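Local coordinates for protein SUMO-1 cysteine protease S273R (African swine fever virus pig/Kenya/KEN-50/1950, PDB 6LJ9) that acts as a viral cysteine protease, probably cutting polyprotein precursors into core-shell proteins and blunting host innate immunity, at residues I18-S23 against E73-A78; Q30-S35 against K64-S69; H225-T230 against S254-D259; C232-L237 against K264-L269. One frame throughout, in Å; residues are numbered along the deposited sequence.

Contact 1. Residues I18-S23 against E73-A78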
loop_
_atom_site.group_PDB
_atom_site.type_symbol
_atom_site.label_atom_id
_atom_site.label_comp_id
_atom_site.label_asym_id
_atom_site.label_seq_id
_atom_site.Cartn_x
_atom_site.Cartn_y
_atom_site.Cartn_z
ATOM N N ILE B 18 6.635 10.261 8.702
ATOM C CA ILE B 18 6.440 10.982 9.955
ATOM C C ILE B 18 5.065 11.639 9.933
ATOM O O ILE B 18 4.749 12.413 9.023
ATOM C CB ILE B 18 7.547 12.021 10.174
ATOM C CG1 ILE B 18 8.904 11.329 10.321
ATOM C CG2 ILE B 18 7.242 12.875 11.396
ATOM C CD1 ILE B 18 8.932 10.254 11.384
ATOM N N THR B 19 4.247 11.335 10.943
ATOM C CA THR B 19 2.885 11.856 10.995
ATOM C C THR B 19 2.831 13.272 11.560
ATOM O O THR B 19 1.909 14.028 11.233
ATOM C CB THR B 19 2.004 10.915 11.825
ATOM O OG1 THR B 19 2.116 9.582 11.312
ATOM C CG2 THR B 19 0.542 11.342 11.772
ATOM N N ASN B 20 3.809 13.652 12.387
ATOM C CA ASN B 20 3.795 14.975 13.010
ATOM C C ASN B 20 3.783 16.083 11.962
ATOM O O ASN B 20 2.995 17.031 12.058
ATOM C CB ASN B 20 4.999 15.130 13.940
ATOM C CG ASN B 20 4.756 14.531 15.309
ATOM O OD1 ASN B 20 3.632 14.536 15.810
ATOM N ND2 ASN B 20 5.812 14.014 15.925
ATOM N N LYS B 21 4.670 15.989 10.969
ATOM C CA LYS B 21 4.737 16.915 9.840
ATOM C C LYS B 21 5.156 18.326 10.250
ATOM O O LYS B 21 5.924 18.974 9.532
ATOM C CB LYS B 21 3.397 16.964 9.095
ATOM C CG LYS B 21 2.991 15.652 8.440
ATOM C CD LYS B 21 1.679 15.798 7.680
ATOM C CE LYS B 21 1.324 14.522 6.932
ATOM N NZ LYS B 21 0.079 14.669 6.126
ATOM N N ASP B 22 4.658 18.818 11.385
ATOM C CA ASP B 22 5.031 20.157 11.834
ATOM C C ASP B 22 6.506 20.212 12.217
ATOM O O ASP B 22 7.290 20.954 11.616
ATOM C CB ASP B 22 4.141 20.589 13.004
ATOM C CG ASP B 22 3.951 19.491 14.033
ATOM O OD1 ASP B 22 4.613 18.439 13.914
ATOM O OD2 ASP B 22 3.132 19.678 14.958
ATOM N N SER B 23 6.902 19.428 13.215
ATOM C CA SER B 23 8.294 19.302 13.620
ATOM C C SER B 23 8.783 17.900 13.288
ATOM O O SER B 23 8.097 16.913 13.578
ATOM C CB SER B 23 8.457 19.586 15.116
ATOM O OG SER B 23 9.797 19.387 15.531
ATOM N N GLU B 73 18.794 10.301 10.170
ATOM C CA GLU B 73 18.583 9.154 9.293
ATOM C C GLU B 73 17.159 8.618 9.365
ATOM O O GLU B 73 16.690 8.001 8.402
ATOM C CB GLU B 73 19.567 8.033 9.632
ATOM C CG GLU B 73 21.030 8.400 9.460
ATOM C CD GLU B 73 21.941 7.187 9.493
ATOM O OE1 GLU B 73 22.378 6.741 8.410
ATOM O OE2 GLU B 73 22.212 6.674 10.599
ATOM N N THR B 74 16.458 8.833 10.480
ATOM C CA THR B 74 15.156 8.216 10.690
ATOM C C THR B 74 13.981 9.179 10.607
ATOM O O THR B 74 12.868 8.735 10.311
ATOM C CB THR B 74 15.112 7.513 12.055
ATOM O OG1 THR B 74 15.337 8.472 13.097
ATOM C CG2 THR B 74 16.175 6.427 12.132
ATOM N N ARG B 75 14.189 10.471 10.858
ATOM C CA ARG B 75 13.093 11.428 10.884
ATOM C C ARG B 75 13.241 12.562 9.879
ATOM O O ARG B 75 12.373 13.440 9.831
ATOM C CB ARG B 75 12.933 12.014 12.293
ATOM C CG ARG B 75 12.588 10.982 13.353
ATOM C CD ARG B 75 12.246 11.643 14.677
ATOM N NE ARG B 75 11.062 12.491 14.576
ATOM C CZ ARG B 75 9.827 12.086 14.853
ATOM N NH1 ARG B 75 9.608 10.841 15.252
ATOM N NH2 ARG B 75 8.809 12.929 14.733
ATOM N N PHE B 76 14.304 12.573 9.081
ATOM C CA PHE B 76 14.496 13.580 8.051
ATOM C C PHE B 76 14.692 12.907 6.700
ATOM O O PHE B 76 15.025 11.721 6.613
ATOM C CB PHE B 76 15.703 14.478 8.356
ATOM C CG PHE B 76 15.474 15.446 9.481
ATOM C CD1 PHE B 76 15.661 15.055 10.797
ATOM C CD2 PHE B 76 15.086 16.750 9.223
ATOM C CE1 PHE B 76 15.457 15.943 11.835
ATOM C CE2 PHE B 76 14.881 17.644 10.256
ATOM C CZ PHE B 76 15.066 17.240 11.565
ATOM N N LYS B 77 14.478 13.681 5.640
ATOM C CA LYS B 77 14.773 13.195 4.305
ATOM C C LYS B 77 16.285 13.152 4.089
ATOM O O LYS B 77 17.071 13.701 4.865
ATOM C CB LYS B 77 14.095 14.070 3.252
ATOM C CG LYS B 77 12.579 13.947 3.233
ATOM C CD LYS B 77 11.952 14.882 2.211
ATOM C CE LYS B 77 10.450 14.658 2.109
ATOM N NZ LYS B 77 9.789 15.664 1.230
ATOM N N ALA B 78 16.690 12.479 3.015
ATOM C CA ALA B 78 18.105 12.311 2.736
ATOM C C ALA B 78 18.749 13.654 2.392
ATOM O O ALA B 78 18.097 14.541 1.838
ATOM C CB ALA B 78 18.308 11.330 1.585
#

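Contact 2. Residues Q30-S35 against K64-S69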
loop_
_atom_site.group_PDB
_atom_site.type_symbol
_atom_site.label_atom_id
_atom_site.label_comp_id
_atom_site.label_asym_id
_atom_site.label_seq_id
_atom_site.Cartn_x
_atom_site.Cartn_y
_atom_site.Cartn_z
ATOM N N GLN B 30 13.128 17.697 20.872
ATOM C CA GLN B 30 12.522 19.023 20.957
ATOM C C GLN B 30 12.767 19.649 22.324
ATOM O O GLN B 30 13.097 20.837 22.423
ATOM C CB GLN B 30 11.023 18.939 20.674
ATOM C CG GLN B 30 10.645 18.893 19.204
ATOM C CD GLN B 30 9.162 19.131 18.989
ATOM O OE1 GLN B 30 8.665 20.240 19.190
ATOM N NE2 GLN B 30 8.445 18.088 18.588
ATOM N N LYS B 31 12.613 18.863 23.393
ATOM C CA LYS B 31 12.790 19.392 24.743
ATOM C C LYS B 31 14.247 19.744 25.015
ATOM O O LYS B 31 14.554 20.843 25.490
ATOM C CB LYS B 31 12.290 18.378 25.771
ATOM C CG LYS B 31 10.788 18.178 25.794
ATOM C CD LYS B 31 10.424 16.895 26.525
ATOM C CE LYS B 31 8.976 16.913 26.985
ATOM N NZ LYS B 31 8.036 17.227 25.875
ATOM N N GLU B 32 15.160 18.817 24.722
ATOM C CA GLU B 32 16.565 19.000 25.069
ATOM C C GLU B 32 17.239 20.103 24.262
ATOM O O GLU B 32 18.254 20.645 24.710
ATOM C CB GLU B 32 17.319 17.683 24.879
ATOM C CG GLU B 32 16.726 16.508 25.640
ATOM C CD GLU B 32 17.196 16.444 27.079
ATOM O OE1 GLU B 32 18.010 15.552 27.399
ATOM O OE2 GLU B 32 16.761 17.290 27.888
ATOM N N LEU B 33 16.706 20.448 23.088
ATOM C CA LEU B 33 17.320 21.447 22.218
ATOM C C LEU B 33 16.421 22.658 21.997
ATOM O O LEU B 33 16.580 23.365 20.997
ATOM C CB LEU B 33 17.700 20.824 20.874
ATOM C CG LEU B 33 18.622 19.606 20.932
ATOM C CD1 LEU B 33 18.914 19.078 19.536
ATOM C CD2 LEU B 33 19.911 19.953 21.658
ATOM N N THR B 34 15.484 22.917 22.912
ATOM C CA THR B 34 14.584 24.055 22.749
ATOM C C THR B 34 15.333 25.381 22.802
ATOM O O THR B 34 14.870 26.378 22.236
ATOM C CB THR B 34 13.497 24.021 23.821
ATOM O OG1 THR B 34 12.681 25.196 23.719
ATOM C CG2 THR B 34 14.125 23.965 25.204
ATOM N N SER B 35 16.486 25.416 23.476
ATOM C CA SER B 35 17.277 26.640 23.528
ATOM C C SER B 35 17.875 26.969 22.166
ATOM O O SER B 35 17.837 28.125 21.728
ATOM C CB SER B 35 18.379 26.510 24.578
ATOM O OG SER B 35 19.270 27.611 24.520
ATOM N N LYS B 64 24.834 15.741 26.471
ATOM C CA LYS B 64 23.606 15.168 27.006
ATOM C C LYS B 64 23.324 13.759 26.498
ATOM O O LYS B 64 22.339 13.150 26.927
ATOM C CB LYS B 64 22.420 16.082 26.681
ATOM C CG LYS B 64 22.566 17.498 27.218
ATOM C CD LYS B 64 22.760 17.499 28.726
ATOM C CE LYS B 64 22.865 18.914 29.272
ATOM N NZ LYS B 64 23.073 18.924 30.747
ATOM N N GLY B 65 24.150 13.231 25.603
ATOM C CA GLY B 65 23.959 11.873 25.127
ATOM C C GLY B 65 22.827 11.707 24.139
ATOM O O GLY B 65 22.131 10.683 24.163
ATOM N N LEU B 66 22.622 12.688 23.267
ATOM C CA LEU B 66 21.571 12.641 22.260
ATOM C C LEU B 66 22.164 12.190 20.932
ATOM O O LEU B 66 23.162 12.753 20.468
ATOM C CB LEU B 66 20.908 14.010 22.103
ATOM C CG LEU B 66 20.481 14.721 23.387
ATOM C CD1 LEU B 66 19.921 16.092 23.059
ATOM C CD2 LEU B 66 19.470 13.891 24.163
ATOM N N ASP B 67 21.549 11.176 20.326
ATOM C CA ASP B 67 22.001 10.648 19.040
ATOM C C ASP B 67 21.355 11.478 17.939
ATOM O O ASP B 67 20.255 11.185 17.469
ATOM C CB ASP B 67 21.659 9.167 18.913
ATOM C CG ASP B 67 22.340 8.508 17.729
ATOM O OD1 ASP B 67 23.072 9.204 16.996
ATOM O OD2 ASP B 67 22.144 7.291 17.533
ATOM N N LEU B 68 22.054 12.537 17.520
ATOM C CA LEU B 68 21.547 13.376 16.439
ATOM C C LEU B 68 21.663 12.687 15.087
ATOM O O LEU B 68 20.858 12.956 14.187
ATOM C CB LEU B 68 22.289 14.712 16.408
ATOM C CG LEU B 68 22.085 15.655 17.594
ATOM C CD1 LEU B 68 22.715 17.011 17.311
ATOM C CD2 LEU B 68 20.607 15.801 17.916
ATOM N N SER B 69 22.654 11.807 14.920
ATOM C CA SER B 69 22.819 11.116 13.644
ATOM C C SER B 69 21.635 10.204 13.353
ATOM O O SER B 69 21.217 10.067 12.197
ATOM C CB SER B 69 24.124 10.319 13.641
ATOM O OG SER B 69 25.247 11.167 13.803
#

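Contact 3. Residues H225-T230 against S254-D259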
loop_
_atom_site.group_PDB
_atom_site.type_symbol
_atom_site.label_atom_id
_atom_site.label_comp_id
_atom_site.label_asym_id
_atom_site.label_seq_id
_atom_site.Cartn_x
_atom_site.Cartn_y
_atom_site.Cartn_z
ATOM N N HIS B 225 11.854 15.081 -22.497
ATOM C CA HIS B 225 11.389 15.972 -21.440
ATOM C C HIS B 225 12.468 16.967 -21.031
ATOM O O HIS B 225 12.188 18.158 -20.854
ATOM C CB HIS B 225 10.941 15.159 -20.225
ATOM C CG HIS B 225 9.791 14.240 -20.496
ATOM N ND1 HIS B 225 8.487 14.680 -20.547
ATOM C CD2 HIS B 225 9.747 12.905 -20.717
ATOM C CE1 HIS B 225 7.689 13.657 -20.794
ATOM N NE2 HIS B 225 8.428 12.568 -20.903
ATOM N N GLN B 226 13.703 16.499 -20.880
ATOM C CA GLN B 226 14.766 17.287 -20.271
ATOM C C GLN B 226 15.462 18.144 -21.321
ATOM O O GLN B 226 15.949 17.626 -22.333
ATOM C CB GLN B 226 15.771 16.369 -19.578
ATOM C CG GLN B 226 16.979 17.082 -18.997
ATOM C CD GLN B 226 17.890 16.141 -18.239
ATOM O OE1 GLN B 226 17.504 15.018 -17.915
ATOM N NE2 GLN B 226 19.107 16.590 -17.955
ATOM N N ARG B 227 15.508 19.453 -21.075
ATOM C CA ARG B 227 16.304 20.374 -21.873
ATOM C C ARG B 227 17.522 20.897 -21.129
ATOM O O ARG B 227 18.402 21.495 -21.759
ATOM C CB ARG B 227 15.447 21.560 -22.340
ATOM C CG ARG B 227 14.346 21.181 -23.316
ATOM C CD ARG B 227 13.486 22.381 -23.673
ATOM N NE ARG B 227 12.280 21.991 -24.396
ATOM C CZ ARG B 227 11.280 22.817 -24.684
ATOM N NH1 ARG B 227 11.338 24.087 -24.305
ATOM N NH2 ARG B 227 10.220 22.374 -25.345
ATOM N N SER B 228 17.595 20.692 -19.816
ATOM C CA SER B 228 18.750 21.086 -19.031
ATOM C C SER B 228 19.797 19.973 -19.055
ATOM O O SER B 228 19.590 18.897 -19.624
ATOM C CB SER B 228 18.331 21.423 -17.599
ATOM O OG SER B 228 17.804 20.288 -16.933
ATOM N N GLN B 229 20.943 20.236 -18.432
ATOM C CA GLN B 229 22.018 19.259 -18.324
ATOM C C GLN B 229 22.167 18.717 -16.911
ATOM O O GLN B 229 23.178 18.077 -16.606
ATOM C CB GLN B 229 23.342 19.877 -18.780
ATOM C CG GLN B 229 23.345 20.396 -20.205
ATOM C CD GLN B 229 24.645 21.092 -20.561
ATOM O OE1 GLN B 229 25.447 21.419 -19.685
ATOM N NE2 GLN B 229 24.864 21.318 -21.852
ATOM N N THR B 230 21.185 18.954 -16.039
ATOM C CA THR B 230 21.358 18.713 -14.612
ATOM C C THR B 230 20.255 17.900 -13.951
ATOM O O THR B 230 20.501 17.344 -12.873
ATOM C CB THR B 230 21.469 20.044 -13.856
ATOM O OG1 THR B 230 20.271 20.807 -14.052
ATOM C CG2 THR B 230 22.650 20.851 -14.345
ATOM N N SER B 254 2.974 11.056 -23.380
ATOM C CA SER B 254 2.234 11.994 -24.213
ATOM C C SER B 254 2.335 13.449 -23.778
ATOM O O SER B 254 2.135 14.335 -24.615
ATOM C CB SER B 254 0.751 11.599 -24.262
ATOM O OG SER B 254 0.213 11.484 -22.956
ATOM N N THR B 255 2.634 13.726 -22.511
ATOM C CA THR B 255 2.686 15.089 -21.998
ATOM C C THR B 255 4.081 15.382 -21.466
ATOM O O THR B 255 4.648 14.574 -20.723
ATOM C CB THR B 255 1.645 15.305 -20.897
ATOM O OG1 THR B 255 0.352 14.917 -21.379
ATOM C CG2 THR B 255 1.604 16.769 -20.487
ATOM N N ARG B 256 4.626 16.537 -21.839
ATOM C CA ARG B 256 5.985 16.885 -21.454
ATOM C C ARG B 256 6.035 17.355 -20.005
ATOM O O ARG B 256 5.119 18.024 -19.515
ATOM C CB ARG B 256 6.544 17.972 -22.376
ATOM C CG ARG B 256 7.987 18.338 -22.068
ATOM C CD ARG B 256 8.538 19.411 -22.991
ATOM N NE ARG B 256 9.932 19.705 -22.666
ATOM C CZ ARG B 256 10.318 20.619 -21.782
ATOM N NH1 ARG B 256 9.413 21.341 -21.136
ATOM N NH2 ARG B 256 11.606 20.813 -21.543
ATOM N N ILE B 257 7.116 16.992 -19.319
ATOM C CA ILE B 257 7.368 17.394 -17.942
ATOM C C ILE B 257 8.615 18.267 -17.939
ATOM O O ILE B 257 9.688 17.830 -18.376
ATOM C CB ILE B 257 7.531 16.178 -17.018
ATOM C CG1 ILE B 257 6.257 15.330 -17.035
ATOM C CG2 ILE B 257 7.851 16.621 -15.604
ATOM C CD1 ILE B 257 6.323 14.105 -16.157
ATOM N N THR B 258 8.474 19.496 -17.451
ATOM C CA THR B 258 9.505 20.512 -17.600
ATOM C C THR B 258 10.613 20.343 -16.563
ATOM O O THR B 258 10.435 19.721 -15.511
ATOM C CB THR B 258 8.898 21.910 -17.480
ATOM O OG1 THR B 258 8.451 22.124 -16.135
ATOM C CG2 THR B 258 7.712 22.058 -18.422
ATOM N N ASP B 259 11.778 20.917 -16.883
ATOM C CA ASP B 259 12.881 20.950 -15.927
ATOM C C ASP B 259 12.550 21.829 -14.728
ATOM O O ASP B 259 13.059 21.592 -13.626
ATOM C CB ASP B 259 14.159 21.444 -16.607
ATOM C CG ASP B 259 14.578 20.571 -17.776
ATOM O OD1 ASP B 259 14.001 20.723 -18.874
ATOM O OD2 ASP B 259 15.491 19.736 -17.599
#

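Contact 4. Residues C232-L237 against K264-L269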
loop_
_atom_site.group_PDB
_atom_site.type_symbol
_atom_site.label_atom_id
_atom_site.label_comp_id
_atom_site.label_asym_id
_atom_site.label_seq_id
_atom_site.Cartn_x
_atom_site.Cartn_y
_atom_site.Cartn_z
ATOM N N CYS B 232 18.473 15.120 -14.785
ATOM C CA CYS B 232 18.197 13.717 -15.085
ATOM C C CYS B 232 18.021 12.897 -13.814
ATOM O O CYS B 232 17.256 11.925 -13.802
ATOM C CB CYS B 232 19.315 13.130 -15.946
ATOM S SG CYS B 232 20.971 13.308 -15.248
ATOM N N GLY B 233 18.714 13.270 -12.742
ATOM C CA GLY B 233 18.544 12.634 -11.459
ATOM C C GLY B 233 17.145 12.826 -10.905
ATOM O O GLY B 233 16.431 11.860 -10.618
ATOM N N PRO B 234 16.732 14.087 -10.727
ATOM C CA PRO B 234 15.343 14.338 -10.303
ATOM C C PRO B 234 14.304 13.754 -11.244
ATOM O O PRO B 234 13.239 13.323 -10.785
ATOM C CB PRO B 234 15.270 15.869 -10.258
ATOM C CG PRO B 234 16.665 16.292 -9.968
ATOM C CD PRO B 234 17.548 15.313 -10.688
ATOM N N TYR B 235 14.576 13.738 -12.551
ATOM C CA TYR B 235 13.640 13.132 -13.495
ATOM C C TYR B 235 13.446 11.650 -13.199
ATOM O O TYR B 235 12.315 11.151 -13.180
ATOM C CB TYR B 235 14.135 13.325 -14.929
ATOM C CG TYR B 235 13.546 14.517 -15.651
ATOM C CD1 TYR B 235 12.233 14.502 -16.104
ATOM C CD2 TYR B 235 14.312 15.647 -15.904
ATOM C CE1 TYR B 235 11.697 15.585 -16.773
ATOM C CE2 TYR B 235 13.785 16.734 -16.570
ATOM C CZ TYR B 235 12.478 16.698 -17.004
ATOM O OH TYR B 235 11.952 17.781 -17.669
ATOM N N SER B 236 14.545 10.928 -12.966
ATOM C CA SER B 236 14.455 9.489 -12.744
ATOM C C SER B 236 13.750 9.173 -11.430
ATOM O O SER B 236 12.956 8.228 -11.355
ATOM C CB SER B 236 15.849 8.866 -12.763
ATOM O OG SER B 236 16.532 9.180 -13.964
ATOM N N LEU B 237 14.029 9.951 -10.383
ATOM C CA LEU B 237 13.373 9.721 -9.100
ATOM C C LEU B 237 11.896 10.086 -9.158
ATOM O O LEU B 237 11.062 9.422 -8.532
ATOM C CB LEU B 237 14.079 10.513 -8.000
ATOM C CG LEU B 237 15.404 9.949 -7.487
ATOM C CD1 LEU B 237 16.029 10.909 -6.494
ATOM C CD2 LEU B 237 15.189 8.587 -6.850
ATOM N N LYS B 264 11.822 22.014 -8.844
ATOM C CA LYS B 264 11.008 22.140 -7.640
ATOM C C LYS B 264 10.865 20.803 -6.926
ATOM O O LYS B 264 10.654 20.772 -5.708
ATOM C CB LYS B 264 9.633 22.706 -7.988
ATOM C CG LYS B 264 9.652 24.146 -8.476
ATOM C CD LYS B 264 8.253 24.623 -8.832
ATOM C CE LYS B 264 8.261 26.073 -9.285
ATOM N NZ LYS B 264 6.907 26.532 -9.703
ATOM N N PHE B 265 10.977 19.694 -7.662
ATOM C CA PHE B 265 10.907 18.376 -7.043
ATOM C C PHE B 265 12.111 18.097 -6.152
ATOM O O PHE B 265 12.038 17.208 -5.296
ATOM C CB PHE B 265 10.782 17.298 -8.121
ATOM C CG PHE B 265 10.579 15.914 -7.576
ATOM C CD1 PHE B 265 9.469 15.618 -6.800
ATOM C CD2 PHE B 265 11.490 14.905 -7.845
ATOM C CE1 PHE B 265 9.277 14.346 -6.297
ATOM C CE2 PHE B 265 11.300 13.631 -7.344
ATOM C CZ PHE B 265 10.192 13.352 -6.569
ATOM N N ARG B 266 13.211 18.835 -6.333
ATOM C CA ARG B 266 14.349 18.700 -5.431
ATOM C C ARG B 266 13.970 19.048 -3.998
ATOM O O ARG B 266 14.502 18.453 -3.053
ATOM C CB ARG B 266 15.503 19.587 -5.901
ATOM C CG ARG B 266 16.146 19.154 -7.208
ATOM C CD ARG B 266 17.189 20.166 -7.659
ATOM N NE ARG B 266 17.922 19.721 -8.841
ATOM C CZ ARG B 266 19.110 19.125 -8.803
ATOM N NH1 ARG B 266 19.704 18.902 -7.638
ATOM N NH2 ARG B 266 19.705 18.755 -9.928
ATOM N N THR B 267 13.055 20.004 -3.816
ATOM C CA THR B 267 12.590 20.350 -2.479
ATOM C C THR B 267 11.719 19.257 -1.874
ATOM O O THR B 267 11.537 19.230 -0.651
ATOM C CB THR B 267 11.820 21.673 -2.510
ATOM O OG1 THR B 267 10.580 21.495 -3.206
ATOM C CG2 THR B 267 12.638 22.748 -3.211
ATOM N N HIS B 268 11.174 18.362 -2.698
ATOM C CA HIS B 268 10.444 17.205 -2.200
ATOM C C HIS B 268 11.355 16.035 -1.856
ATOM O O HIS B 268 10.922 15.117 -1.150
ATOM C CB HIS B 268 9.411 16.736 -3.232
ATOM C CG HIS B 268 8.288 17.703 -3.453
ATOM N ND1 HIS B 268 6.975 17.300 -3.566
ATOM C CD2 HIS B 268 8.282 19.049 -3.593
ATOM C CE1 HIS B 268 6.207 18.357 -3.759
ATOM N NE2 HIS B 268 6.976 19.431 -3.779
ATOM N N LEU B 269 12.600 16.049 -2.331
ATOM C CA LEU B 269 13.501 14.914 -2.179
ATOM C C LEU B 269 14.418 15.049 -0.969
ATOM O O LEU B 269 14.547 14.110 -0.177
ATOM C CB LEU B 269 14.344 14.743 -3.448
ATOM C CG LEU B 269 13.650 14.204 -4.699
ATOM C CD1 LEU B 269 14.563 14.311 -5.911
ATOM C CD2 LEU B 269 13.221 12.765 -4.478
#

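Contact 1. Residues I18-S23 against E73-A78
T74, on helix 68-75, only brushes the loop 18-23: its carbonyl O lies 4.4 Å from I18 CD1, while its hydroxyl turns back to K70 O of its own helix. R75 carries the contact. Its chain bends at chi3 (63°), which places NE where it hydrogen-bonds to C24 O, and the guanidinium beyond it comes up against I18. The two side chains cross at about a right angle, and I18 CD1 sits 3.9 Å above the guanidinium plane, over its centre. A second branch of I18 joins in: CG2, anti to the backbone N, reaches 3.7 Å from R75 NH2. The flat cation is thus met on one face by a methyl, while N20 and S23 O lie at its edge. The S23 backbone O is 4.2 Å from R75 NH2; separately, the S23 hydroxyl bonds to E48. Beyond R75 the segment no longer touches 18-23: F76 packs on E13, C24 and I52, and K77 NZ bonds to H268 O and S12 O. Far from the catalytic residues, this surface packing lays one face of an arginine against a loop spanned by the C14-C24 disulfide. Around it, helix 27-32 touches N20 and S23, helix 48-51 lies against F76, helix 90-103 covers A78, and strand 78-79 pairs in parallel with strand 270-271.

Contact 2. Residues Q30-S35 against K64-S69
L33 and L66 provide the apolar centre of this contact, their side chains pointing opposite ways as they pass, with L33 CD2 4.1 Å from L66 CD1. The other methyl of L33 serves a different partner: CD1 lies 4.0 Å from L68 CD2, where the two leucines cross. A mixed contact adjoins this cluster. E32 CB packs 3.6 Å from L66 CD1, and the glutamate chain bends at chi2 (-84°), which brings CD back; OE1 beyond it lies 3.9 Å from L66 CD2. E32 CB and CG thus pack on the methyls of the buried L66, crossing it at a slant. Polar links across the two segments are lacking: no hydrogen bond joins them, and E32 OE1 stands 6.9 Å from K64 NZ, too far for an ion pair. Within 64-69, G65 turns the chain out of helix 55-64 with a positive phi, and D67 caps the start of helix 68-75 through a weak bond to K70 N. The contact joins two helix-connecting turns in the N-terminal helical part, away from the catalytic site. L33, between helices 27-32 and 34-37, also rests on V57 and Y60 of helix 55-64; L66 and L68 both touch A61 of that helix, and L66 reaches K28 and I29 of helix 27-32.

Contact 3. Residues H225-T230 against S254-D259
D259 and the loop 225-230 meet through an Asp carboxylate that grips successive backbone N-H groups just ahead of the helix bearing the inferred nucleophile, C232, of this Ulp1-type cysteine protease. OD1 uses its syn lone pair for R227 N, 3.0 Å away in a nearly straight bond (174°). OD2 takes S228 N from above the carboxylate plane at 3.2 Å; S228 OG lies close to the same oxygen, at a distance too short to be trusted in detail. At the other end of the loop, I257 N donates to H225 ND1 (3.0 Å, 155°), tilted slightly from the ring plane; NE2 of the same ring bonds to F252 O, so both ring nitrogens are used. Outside this shell, the R227 and R256 side chains cross at about a right angle, each guanidinium over part of the other with the planes 37° apart, and R227 NE comes within 3.2 Å of R256 NH2 without bonding. The salt bridge from R256 NH2 to D259 OD1 (3.6 Å) probably eases this repulsion. These bonds hold the loop that carries Q226, predicted to bind substrate and lying beside C232. The extended Q226 is held at its tip: OE1 bonds to S188 OG, and NE2 donates to S228 O at 2.9 Å, approaching from above the carbonyl plane.

Contact 4. Residues C232-L237 against K264-L269
R266 NH1 is gripped by two carbonyl oxygens, those of P81 and G86, while NE of the same guanidinium forms a salt bridge with E231. The group so fixed offers a face to P234, whose ring carbon CG lies 3.6 Å above the guanidinium plane, offset toward the rim. The extended chain from CG to NE brings the guanidinium over the P234 ring, the two side chains crossing at a slant, and P234 CG is 3.8 Å from R266 NE. The rest is van der Waals packing, mostly apolar. F265 CG is anti to the backbone N (chi1 -175°), on the side of the neighbouring helix, with the ring beyond it; there CD2 lies 3.8 Å from P234 O and CE2 4.2 Å from L237 CB. One turn further on, L237 CD1 meets L269 CD1 at 3.8 Å as the two leucines cross. No hydrogen bond links the segments. Their axes approach to 9.9 Å at 64°, so contacts are confined to a few residues, and helix 264-269 is itself weakly bonded and kinked. C232, the inferred nucleophile, points away from this interface, which lies on another side of its helix. Helix 90-103 closes one side, with I93 and L97 against L237 and T96 and W100 against L269; L4 of helix 3-6 lies against F265, F238 meets the F265 ring edge-to-face, and strand 169-175 contacts C232 through W169.

Overall arrangement
Contacts 3 and 4 belong to the catalytic domain, contacts 1 and 2 to the mainly helical N-terminal part. Contacts 2 and 4 are buried and mostly apolar, contact 4 near the chain centre; contact 3, partly buried, relies on charges and backbone N-H groups, and contact 1, at the surface, on one arginine face. Contact 2 is nested along the chain within the loop that contact 1 closes; both use helix 68-75, and S23 packs on Q30 between them. Contacts 3 and 4 interleave along the chain and meet at Y235, whose OH probably bonds I257 O. K77 links contacts 1 and 4, while contact 2 lies about 42 Å from contact 3, centre to centre.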